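Side-chain contacts in glutathione peroxidase-like peroxiredoxin HYR1 (Saccharomyces cerevisiae, PDB 3CMI), which reduces hydroperoxides with thioredoxin as electron donor and acts as a peroxide sensor that oxidises and thereby activates the transcription factor YAP1: residues K58-E63 with E165-V170; Y115-S120 with G144-R149; K137-K142 with E148-L153. All blocks are in the same frame, centred on the assembly; numbering follows the deposited sequence.

Interaction 1. Residues K58-E63 with E165-V170; sequences KRYKDE and ELLKEV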
loop_
_atom_site.group_PDB
_atom_site.type_symbol
_atom_site.label_atom_id
_atom_site.label_comp_id
_atom_site.label_asym_id
_atom_site.label_seq_id
_atom_site.Cartn_x
_atom_site.Cartn_y
_atom_site.Cartn_z
ATOM N N LYS A 58 1.782 -14.236 -0.919
ATOM C CA LYS A 58 2.233 -15.622 -0.773
ATOM C C LYS A 58 3.485 -15.893 -1.608
ATOM O O LYS A 58 4.437 -16.526 -1.144
ATOM C CB LYS A 58 1.122 -16.597 -1.173
ATOM C CG LYS A 58 -0.053 -16.633 -0.212
ATOM C CD LYS A 58 -0.946 -17.829 -0.499
ATOM C CE LYS A 58 -2.115 -17.902 0.475
ATOM N NZ LYS A 58 -1.683 -18.044 1.902
ATOM N N ARG A 59 3.488 -15.390 -2.836
ATOM C CA ARG A 59 4.584 -15.653 -3.760
ATOM C C ARG A 59 5.929 -15.078 -3.296
ATOM O O ARG A 59 6.956 -15.769 -3.330
ATOM C CB ARG A 59 4.229 -15.156 -5.164
ATOM C CG ARG A 59 5.405 -15.157 -6.097
ATOM C CD ARG A 59 5.019 -15.330 -7.544
ATOM N NE ARG A 59 6.048 -16.167 -8.129
ATOM C CZ ARG A 59 5.871 -17.400 -8.578
ATOM N NH1 ARG A 59 4.674 -17.966 -8.591
ATOM N NH2 ARG A 59 6.910 -18.051 -9.065
ATOM N N TYR A 60 5.895 -13.835 -2.823
ATOM C CA TYR A 60 7.104 -13.044 -2.607
ATOM C C TYR A 60 7.469 -12.749 -1.158
ATOM O O TYR A 60 8.562 -12.246 -0.892
ATOM C CB TYR A 60 6.994 -11.719 -3.364
ATOM C CG TYR A 60 6.996 -11.872 -4.868
ATOM C CD1 TYR A 60 8.106 -12.394 -5.533
ATOM C CD2 TYR A 60 5.894 -11.480 -5.627
ATOM C CE1 TYR A 60 8.115 -12.525 -6.918
ATOM C CE2 TYR A 60 5.894 -11.611 -7.018
ATOM C CZ TYR A 60 7.005 -12.132 -7.650
ATOM O OH TYR A 60 7.011 -12.273 -9.014
ATOM N N LYS A 61 6.570 -13.034 -0.221
ATOM C CA LYS A 61 6.794 -12.626 1.172
ATOM C C LYS A 61 8.180 -13.000 1.716
ATOM O O LYS A 61 8.809 -12.198 2.412
ATOM C CB LYS A 61 5.668 -13.097 2.110
ATOM C CG LYS A 61 5.462 -14.612 2.228
ATOM C CD LYS A 61 4.365 -14.909 3.257
ATOM C CE LYS A 61 3.961 -16.375 3.250
ATOM N NZ LYS A 61 4.870 -17.240 4.084
ATOM N N ASP A 62 8.664 -14.191 1.372
ATOM C CA ASP A 62 9.958 -14.667 1.875
ATOM C C ASP A 62 11.179 -14.148 1.112
ATOM O O ASP A 62 12.317 -14.490 1.442
ATOM C CB ASP A 62 9.969 -16.190 1.998
ATOM C CG ASP A 62 9.081 -16.679 3.121
ATOM O OD1 ASP A 62 9.133 -16.097 4.231
ATOM O OD2 ASP A 62 8.330 -17.652 2.895
ATOM N N GLU A 63 10.931 -13.318 0.098
ATOM C CA GLU A 63 11.989 -12.585 -0.592
ATOM C C GLU A 63 12.261 -11.240 0.089
ATOM O O GLU A 63 13.173 -10.512 -0.309
ATOM C CB GLU A 63 11.612 -12.352 -2.062
ATOM C CG GLU A 63 11.259 -13.613 -2.843
ATOM C CD GLU A 63 12.453 -14.530 -3.049
ATOM O OE1 GLU A 63 13.537 -14.019 -3.406
ATOM O OE2 GLU A 63 12.309 -15.757 -2.857
ATOM N N GLU A 165 12.564 -6.666 -9.595
ATOM C CA GLU A 165 13.754 -5.818 -9.761
ATOM C C GLU A 165 14.094 -4.994 -8.518
ATOM O O GLU A 165 15.262 -4.701 -8.264
ATOM C CB GLU A 165 13.714 -4.967 -11.048
ATOM C CG GLU A 165 12.634 -3.902 -11.146
ATOM C CD GLU A 165 12.529 -3.287 -12.552
ATOM O OE1 GLU A 165 13.509 -3.347 -13.325
ATOM O OE2 GLU A 165 11.460 -2.729 -12.886
ATOM N N LEU A 166 13.072 -4.637 -7.743
ATOM C CA LEU A 166 13.276 -3.959 -6.458
ATOM C C LEU A 166 13.819 -4.912 -5.396
ATOM O O LEU A 166 14.597 -4.510 -4.532
ATOM C CB LEU A 166 11.981 -3.312 -5.960
ATOM C CG LEU A 166 11.361 -2.163 -6.756
ATOM C CD1 LEU A 166 10.094 -1.702 -6.059
ATOM C CD2 LEU A 166 12.334 -1.002 -6.925
ATOM N N LEU A 167 13.405 -6.173 -5.461
ATOM C CA LEU A 167 13.871 -7.172 -4.502
ATOM C C LEU A 167 15.362 -7.464 -4.681
ATOM O O LEU A 167 16.052 -7.807 -3.718
ATOM C CB LEU A 167 13.046 -8.459 -4.611
ATOM C CG LEU A 167 11.611 -8.474 -4.069
ATOM C CD1 LEU A 167 10.852 -9.655 -4.644
ATOM C CD2 LEU A 167 11.572 -8.519 -2.547
ATOM N N LYS A 168 15.845 -7.305 -5.915
ATOM C CA LYS A 168 17.238 -7.572 -6.276
ATOM C C LYS A 168 18.186 -6.382 -6.032
ATOM O O LYS A 168 19.391 -6.493 -6.268
ATOM C CB LYS A 168 17.322 -8.025 -7.741
ATOM C CG LYS A 168 16.605 -9.339 -8.046
ATOM C CD LYS A 168 16.683 -9.691 -9.527
ATOM C CE LYS A 168 15.701 -10.799 -9.884
ATOM N NZ LYS A 168 15.876 -11.310 -11.277
ATOM N N GLU A 169 17.640 -5.260 -5.557
ATOM C CA GLU A 169 18.410 -4.034 -5.273
ATOM C C GLU A 169 19.669 -4.257 -4.444
ATOM O O GLU A 169 19.627 -4.938 -3.415
ATOM C CB GLU A 169 17.559 -3.042 -4.493
ATOM C CG GLU A 169 16.545 -2.249 -5.274
ATOM C CD GLU A 169 15.767 -1.333 -4.349
ATOM O OE1 GLU A 169 16.338 -0.302 -3.931
ATOM O OE2 GLU A 169 14.602 -1.657 -4.017
ATOM N N VAL A 170 20.774 -3.651 -4.879
ATOM C CA VAL A 170 22.018 -3.632 -4.101
ATOM C C VAL A 170 22.010 -2.502 -3.065
ATOM O O VAL A 170 21.254 -1.534 -3.178
ATOM C CB VAL A 170 23.283 -3.507 -4.998
ATOM C CG1 VAL A 170 23.517 -4.793 -5.792
ATOM C CG2 VAL A 170 23.193 -2.290 -5.926
#

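Interaction 2. Residues Y115-S120 with G144-R149; sequences YKFLKS and GKVYER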
loop_
_atom_site.group_PDB
_atom_site.type_symbol
_atom_site.label_atom_id
_atom_site.label_comp_id
_atom_site.label_asym_id
_atom_site.label_seq_id
_atom_site.Cartn_x
_atom_site.Cartn_y
_atom_site.Cartn_z
ATOM N N TYR A 115 -0.919 8.428 3.903
ATOM C CA TYR A 115 -1.369 8.841 2.586
ATOM C C TYR A 115 -0.953 10.263 2.235
ATOM O O TYR A 115 -0.726 10.572 1.058
ATOM C CB TYR A 115 -2.862 8.558 2.396
ATOM C CG TYR A 115 -3.060 7.120 1.970
ATOM C CD1 TYR A 115 -3.271 6.796 0.633
ATOM C CD2 TYR A 115 -2.961 6.076 2.894
ATOM C CE1 TYR A 115 -3.414 5.471 0.227
ATOM C CE2 TYR A 115 -3.099 4.739 2.498
ATOM C CZ TYR A 115 -3.326 4.447 1.168
ATOM O OH TYR A 115 -3.468 3.136 0.770
ATOM N N LYS A 116 -0.814 11.111 3.253
ATOM C CA LYS A 116 -0.210 12.425 3.056
ATOM C C LYS A 116 1.211 12.257 2.503
ATOM O O LYS A 116 1.563 12.863 1.491
ATOM C CB LYS A 116 -0.192 13.228 4.362
ATOM C CG LYS A 116 0.162 14.697 4.179
ATOM C CD LYS A 116 0.249 15.423 5.514
ATOM C CE LYS A 116 0.616 16.888 5.330
ATOM N NZ LYS A 116 0.581 17.643 6.629
ATOM N N PHE A 117 2.006 11.414 3.163
ATOM C CA PHE A 117 3.382 11.156 2.738
ATOM C C PHE A 117 3.473 10.539 1.343
ATOM O O PHE A 117 4.273 10.988 0.520
ATOM C CB PHE A 117 4.134 10.278 3.747
ATOM C CG PHE A 117 5.434 9.737 3.214
ATOM C CD1 PHE A 117 6.562 10.557 3.122
ATOM C CD2 PHE A 117 5.523 8.424 2.767
ATOM C CE1 PHE A 117 7.762 10.065 2.614
ATOM C CE2 PHE A 117 6.717 7.924 2.250
ATOM C CZ PHE A 117 7.838 8.744 2.179
ATOM N N LEU A 118 2.669 9.508 1.087
ATOM C CA LEU A 118 2.706 8.816 -0.199
ATOM C C LEU A 118 2.414 9.759 -1.358
ATOM O O LEU A 118 3.167 9.795 -2.332
ATOM C CB LEU A 118 1.773 7.599 -0.213
ATOM C CG LEU A 118 2.212 6.403 0.654
ATOM C CD1 LEU A 118 1.135 5.315 0.689
ATOM C CD2 LEU A 118 3.554 5.823 0.199
ATOM N N LYS A 119 1.353 10.551 -1.235
ATOM C CA LYS A 119 0.968 11.500 -2.288
ATOM C C LYS A 119 2.003 12.599 -2.538
ATOM O O LYS A 119 2.118 13.093 -3.662
ATOM C CB LYS A 119 -0.415 12.087 -2.003
ATOM C CG LYS A 119 -1.545 11.187 -2.486
ATOM C CD LYS A 119 -2.645 11.019 -1.448
ATOM C CE LYS A 119 -3.577 12.193 -1.414
ATOM N NZ LYS A 119 -4.740 11.974 -0.502
ATOM N N SER A 120 2.758 12.968 -1.501
ATOM C CA SER A 120 3.833 13.960 -1.633
ATOM C C SER A 120 5.004 13.431 -2.463
ATOM O O SER A 120 5.760 14.212 -3.048
ATOM C CB SER A 120 4.337 14.414 -0.264
ATOM O OG SER A 120 5.185 13.435 0.319
ATOM N N GLY A 144 13.220 2.645 1.415
ATOM C CA GLY A 144 12.067 3.413 1.888
ATOM C C GLY A 144 11.577 4.497 0.948
ATOM O O GLY A 144 10.725 5.300 1.319
ATOM N N LYS A 145 12.115 4.518 -0.267
ATOM C CA LYS A 145 11.749 5.511 -1.272
ATOM C C LYS A 145 10.616 5.002 -2.162
ATOM O O LYS A 145 10.675 3.890 -2.690
ATOM C CB LYS A 145 12.972 5.891 -2.117
ATOM C CG LYS A 145 14.084 6.568 -1.324
ATOM C CD LYS A 145 15.274 6.912 -2.203
ATOM C CE LYS A 145 16.461 7.418 -1.378
ATOM N NZ LYS A 145 16.282 8.821 -0.883
ATOM N N VAL A 146 9.582 5.822 -2.325
ATOM C CA VAL A 146 8.441 5.450 -3.155
ATOM C C VAL A 146 8.878 5.360 -4.621
ATOM O O VAL A 146 9.390 6.327 -5.193
ATOM C CB VAL A 146 7.252 6.425 -2.985
ATOM C CG1 VAL A 146 6.032 5.910 -3.737
ATOM C CG2 VAL A 146 6.918 6.626 -1.498
ATOM N N TYR A 147 8.690 4.178 -5.203
ATOM C CA TYR A 147 9.119 3.896 -6.571
ATOM C C TYR A 147 8.091 4.358 -7.599
ATOM O O TYR A 147 8.445 4.992 -8.598
ATOM C CB TYR A 147 9.411 2.399 -6.746
ATOM C CG TYR A 147 9.866 2.024 -8.141
ATOM C CD1 TYR A 147 8.985 1.428 -9.046
ATOM C CD2 TYR A 147 11.174 2.275 -8.561
ATOM C CE1 TYR A 147 9.396 1.088 -10.332
ATOM C CE2 TYR A 147 11.598 1.933 -9.850
ATOM C CZ TYR A 147 10.700 1.340 -10.727
ATOM O OH TYR A 147 11.106 0.997 -11.999
ATOM N N GLU A 148 6.823 4.027 -7.353
ATOM C CA GLU A 148 5.745 4.339 -8.289
ATOM C C GLU A 148 4.357 4.144 -7.684
ATOM O O GLU A 148 4.156 3.325 -6.778
ATOM C CB GLU A 148 5.886 3.499 -9.573
ATOM C CG GLU A 148 4.988 3.915 -10.748
ATOM C CD GLU A 148 5.109 5.390 -11.112
ATOM O OE1 GLU A 148 5.847 5.691 -12.066
ATOM O OE2 GLU A 148 4.479 6.245 -10.439
ATOM N N ARG A 149 3.412 4.922 -8.205
ATOM C CA ARG A 149 1.999 4.842 -7.871
ATOM C C ARG A 149 1.236 4.243 -9.061
ATOM O O ARG A 149 1.446 4.640 -10.212
ATOM C CB ARG A 149 1.495 6.245 -7.549
ATOM C CG ARG A 149 0.033 6.377 -7.176
ATOM C CD ARG A 149 -0.290 7.861 -7.030
ATOM N NE ARG A 149 -1.684 8.117 -6.701
ATOM C CZ ARG A 149 -2.135 9.260 -6.195
ATOM N NH1 ARG A 149 -1.298 10.255 -5.931
ATOM N NH2 ARG A 149 -3.428 9.406 -5.941
#

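Interaction 3. Residues K137-K142 with E148-L153; sequences KFLVDK and ERYSSL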
loop_
_atom_site.group_PDB
_atom_site.type_symbol
_atom_site.label_atom_id
_atom_site.label_comp_id
_atom_site.label_asym_id
_atom_site.label_seq_id
_atom_site.Cartn_x
_atom_site.Cartn_y
_atom_site.Cartn_z
ATOM N N LYS A 137 -2.446 1.627 -5.600
ATOM C CA LYS A 137 -1.248 0.943 -5.101
ATOM C C LYS A 137 0.013 1.802 -5.197
ATOM O O LYS A 137 0.253 2.475 -6.213
ATOM C CB LYS A 137 -1.020 -0.353 -5.886
ATOM C CG LYS A 137 -2.206 -1.319 -5.907
ATOM C CD LYS A 137 -2.228 -2.115 -7.193
ATOM C CE LYS A 137 -3.504 -2.938 -7.326
ATOM N NZ LYS A 137 -4.574 -2.229 -8.083
ATOM N N PHE A 138 0.810 1.771 -4.133
ATOM C CA PHE A 138 2.110 2.434 -4.092
ATOM C C PHE A 138 3.168 1.384 -3.793
ATOM O O PHE A 138 3.033 0.612 -2.843
ATOM C CB PHE A 138 2.165 3.491 -2.984
ATOM C CG PHE A 138 1.232 4.658 -3.180
ATOM C CD1 PHE A 138 -0.121 4.558 -2.849
ATOM C CD2 PHE A 138 1.722 5.883 -3.623
ATOM C CE1 PHE A 138 -0.976 5.653 -3.000
ATOM C CE2 PHE A 138 0.876 6.978 -3.768
ATOM C CZ PHE A 138 -0.476 6.861 -3.464
ATOM N N LEU A 139 4.225 1.364 -4.598
ATOM C CA LEU A 139 5.326 0.438 -4.389
ATOM C C LEU A 139 6.498 1.192 -3.764
ATOM O O LEU A 139 6.914 2.239 -4.272
ATOM C CB LEU A 139 5.716 -0.202 -5.724
ATOM C CG LEU A 139 6.356 -1.587 -5.818
ATOM C CD1 LEU A 139 5.680 -2.640 -4.935
ATOM C CD2 LEU A 139 6.355 -2.024 -7.276
ATOM N N VAL A 140 7.015 0.659 -2.657
ATOM C CA VAL A 140 8.089 1.294 -1.894
ATOM C C VAL A 140 9.400 0.488 -1.917
ATOM O O VAL A 140 9.404 -0.739 -1.785
ATOM C CB VAL A 140 7.640 1.586 -0.428
ATOM C CG1 VAL A 140 8.753 2.241 0.378
ATOM C CG2 VAL A 140 6.391 2.472 -0.415
ATOM N N ASP A 141 10.496 1.227 -2.093
ATOM C CA ASP A 141 11.901 0.777 -2.066
ATOM C C ASP A 141 12.276 -0.058 -0.836
ATOM O O ASP A 141 11.587 -0.020 0.188
ATOM C CB ASP A 141 12.762 2.050 -2.008
ATOM C CG ASP A 141 14.012 1.972 -2.831
ATOM O OD1 ASP A 141 14.909 1.178 -2.485
ATOM O OD2 ASP A 141 14.118 2.744 -3.804
ATOM N N LYS A 142 13.392 -0.785 -0.940
ATOM C CA LYS A 142 14.045 -1.393 0.226
ATOM C C LYS A 142 14.726 -0.344 1.118
ATOM O O LYS A 142 15.038 -0.614 2.283
ATOM C CB LYS A 142 15.068 -2.446 -0.203
ATOM C CG LYS A 142 14.463 -3.795 -0.548
ATOM C CD LYS A 142 15.539 -4.829 -0.838
ATOM C CE LYS A 142 14.942 -6.226 -0.972
ATOM N NZ LYS A 142 14.400 -6.767 0.317
ATOM N N GLU A 148 6.823 4.027 -7.353
ATOM C CA GLU A 148 5.745 4.339 -8.289
ATOM C C GLU A 148 4.357 4.144 -7.684
ATOM O O GLU A 148 4.156 3.325 -6.778
ATOM C CB GLU A 148 5.886 3.499 -9.573
ATOM C CG GLU A 148 4.988 3.915 -10.748
ATOM C CD GLU A 148 5.109 5.390 -11.112
ATOM O OE1 GLU A 148 5.847 5.691 -12.066
ATOM O OE2 GLU A 148 4.479 6.245 -10.439
ATOM N N ARG A 149 3.412 4.922 -8.205
ATOM C CA ARG A 149 1.999 4.842 -7.871
ATOM C C ARG A 149 1.236 4.243 -9.061
ATOM O O ARG A 149 1.446 4.640 -10.212
ATOM C CB ARG A 149 1.495 6.245 -7.549
ATOM C CG ARG A 149 0.033 6.377 -7.176
ATOM C CD ARG A 149 -0.290 7.861 -7.030
ATOM N NE ARG A 149 -1.684 8.117 -6.701
ATOM C CZ ARG A 149 -2.135 9.260 -6.195
ATOM N NH1 ARG A 149 -1.298 10.255 -5.931
ATOM N NH2 ARG A 149 -3.428 9.406 -5.941
ATOM N N TYR A 150 0.356 3.288 -8.778
ATOM C CA TYR A 150 -0.400 2.592 -9.821
ATOM C C TYR A 150 -1.890 2.747 -9.584
ATOM O O TYR A 150 -2.343 2.776 -8.443
ATOM C CB TYR A 150 -0.036 1.107 -9.842
ATOM C CG TYR A 150 1.442 0.851 -10.011
ATOM C CD1 TYR A 150 2.274 0.709 -8.899
ATOM C CD2 TYR A 150 2.012 0.764 -11.284
ATOM C CE1 TYR A 150 3.637 0.482 -9.053
ATOM C CE2 TYR A 150 3.374 0.536 -11.447
ATOM C CZ TYR A 150 4.177 0.395 -10.327
ATOM O OH TYR A 150 5.522 0.171 -10.477
ATOM N N SER A 151 -2.653 2.829 -10.669
ATOM C CA SER A 151 -4.096 3.020 -10.570
ATOM C C SER A 151 -4.819 1.773 -10.050
ATOM O O SER A 151 -4.257 0.675 -10.022
ATOM C CB SER A 151 -4.670 3.437 -11.923
ATOM O OG SER A 151 -4.555 2.379 -12.851
ATOM N N SER A 152 -6.077 1.959 -9.657
ATOM C CA SER A 152 -6.936 0.869 -9.184
ATOM C C SER A 152 -7.159 -0.255 -10.202
ATOM O O SER A 152 -7.435 -1.393 -9.816
ATOM C CB SER A 152 -8.288 1.419 -8.718
ATOM O OG SER A 152 -8.701 2.519 -9.507
ATOM N N LEU A 153 -7.039 0.061 -11.490
ATOM C CA LEU A 153 -7.286 -0.925 -12.541
ATOM C C LEU A 153 -6.093 -1.833 -12.839
ATOM O O LEU A 153 -6.268 -2.911 -13.424
ATOM C CB LEU A 153 -7.774 -0.250 -13.833
ATOM C CG LEU A 153 -9.144 0.442 -13.805
ATOM C CD1 LEU A 153 -9.425 1.128 -15.140
ATOM C CD2 LEU A 153 -10.270 -0.532 -13.444
#

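Interaction 1. Residues K58-E63 with E165-V170
L167, near the C-terminal end of helix 160-167, sets CD1 against both Y60 and E63 and CD2 against the E63 backbone, where helix 47-60 runs out into the turn that leads to strand 65-72. The close-packed part lies around these methyls. CD1 rests 3.8 Å from CB of E63 and 4.0 Å from CD1 of Y60, meeting the tyrosine ring obliquely, while CD2 comes to 3.4 Å from the backbone O of E63. The far face of the Y60 ring is backed by its own neighbour, with CG of R59 lying 3.5 Å above the ring plane and over its centre. L167 and Y60 both also touch F65, and L167 reaches V34, so the pair packs on side chains of strands 34-41 and 65-72.

The solvent side is looser. Of the E63 side chain, CB makes the contact with the leucine; E63 is solvent-exposed, and its chain bends at chi2 (-68°). The tyrosine hydroxyl, by contrast, is hydrogen-bonded to E164, the residue just before the segment 165-170. No hydrogen bond or salt bridge joins the two segments themselves, which implies that their direct contact depends on van der Waals packing around one leucine.

Interaction 2. Residues Y115-S120 with G144-R149
V146 meets F117 and L118 where helix 113-121 packs against strand 146-150, the edge strand of the thioredoxin-like sheet. The helix runs almost square to the strand, at 86°, with the two short axes 10.0 Å apart at their closest.

One valine methyl makes both apolar contacts. CG2 of V146 lies 3.9 Å from CD2 of L118 and 4.0 Å from CE2 of F117; it approaches the phenylalanine ring obliquely, whereas the leucine and valine side chains cross at about a right angle. The F117 ring reaches the strand because its CG stands opposite the backbone N (chi1 167°), although its CB bond does not point there.

R149 reaches across from further along the strand. From CB to NE it runs over one face of the F138 ring, on the neighbouring strand 137-140, and the extended chain carries the guanidinium toward the helix. At the tip the two terminal nitrogens separate: NH2 is hydrogen-bonded to the backbone O of R129 and forms a salt bridge with E136, while NH1 donates to the backbone O of K122, just beyond the helix. These bonds hold the head in place as K119 crosses it obliquely.

K119 bends at chi2 and chi3 and sends its ammonium to E111. The two cationic groups stay apart, NZ of K119 6.2 Å from NH2 of R149, and the separate acidic partners probably ease any repulsion between them. Within the strand, the backbone N of R149 donates to OE2 of E148 at 2.8 Å, using the anti lone pair of that oxygen. What K119 itself offers the arginine is aliphatic: its CG sits 3.6 Å from NH1 of R149.

Interaction 3. Residues K137-K142 with E148-L153
A beta hairpin built from strands 137-140 and 146-150 brings K137, F138 and L139 opposite Y150, R149 and E148. K137 and Y150 form an antiparallel hydrogen-bonded pair, gripped both ways: N of Y150 donates to O of K137 at 2.7 Å, and N of K137 returns a bond to O of Y150 at 3.1 Å. The next hydrogen-bonded pair is closed by N of L139 donating to O of E148 at 2.9 Å, nearly straight at 174°. Between them F138 and R149 are a non-hydrogen-bonded pair. A classic beta bulge follows, in which Y147 and E148 both face L139.

On one face of the sheet, F138 and R149 lie side by side and point the same way. The arginine methylenes run over one face of the ring, off its centre, and CG of R149 makes a CH-pi contact 3.9 Å from the ring centroid. Further out, the guanidinium lies over CZ of F138, the two planes turned 37° apart.

Across the sheet, L139 meets the Y150 ring edge-on, its CB lying in the ring plane 4.0 Å from CE1 of Y150. CG of E148 lies over one ring face, 3.6 Å above the plane and offset from its centre, so the phenol is touched by both residues of the next hydrogen-bonded pair. The K137 chain bends at chi2 and chi4, and its ammonium is hydrogen-bonded to the backbone oxygens of F135, ahead of its own strand, and T154, in the chain beyond strand 146-150.

Strand 137-140 is an inner strand, bonded on its other side to strand 34-41 through F138 with I37 and V140 with V35. F138 packs against Y115 and L118 of helix 113-121, whereas L139 and Y150 face helix 160-167 across the sheet.

Overall arrangement
The three contacts lie around one four-stranded mixed sheet, ordered 65-72, 34-41, 137-140, 146-150. Interactions 2 and 3 have centres about 8 Å apart and share E148 and R149 on the edge strand; L118 of one packs on F138 of the other. The centre of interaction 1 is about 19 Å from that of interaction 2 and 15 Å from that of interaction 3; L166 links it to both, touching Y147 and L139. Along the chain, segment 58-63 comes first, then helix 113-121, the hairpin and last helix 160-167, so interaction 1 brackets the others. Helices thus lie on both sheet faces, giving the thioredoxin-like scaffold that carries the peroxidatic C44, away from all three contacts.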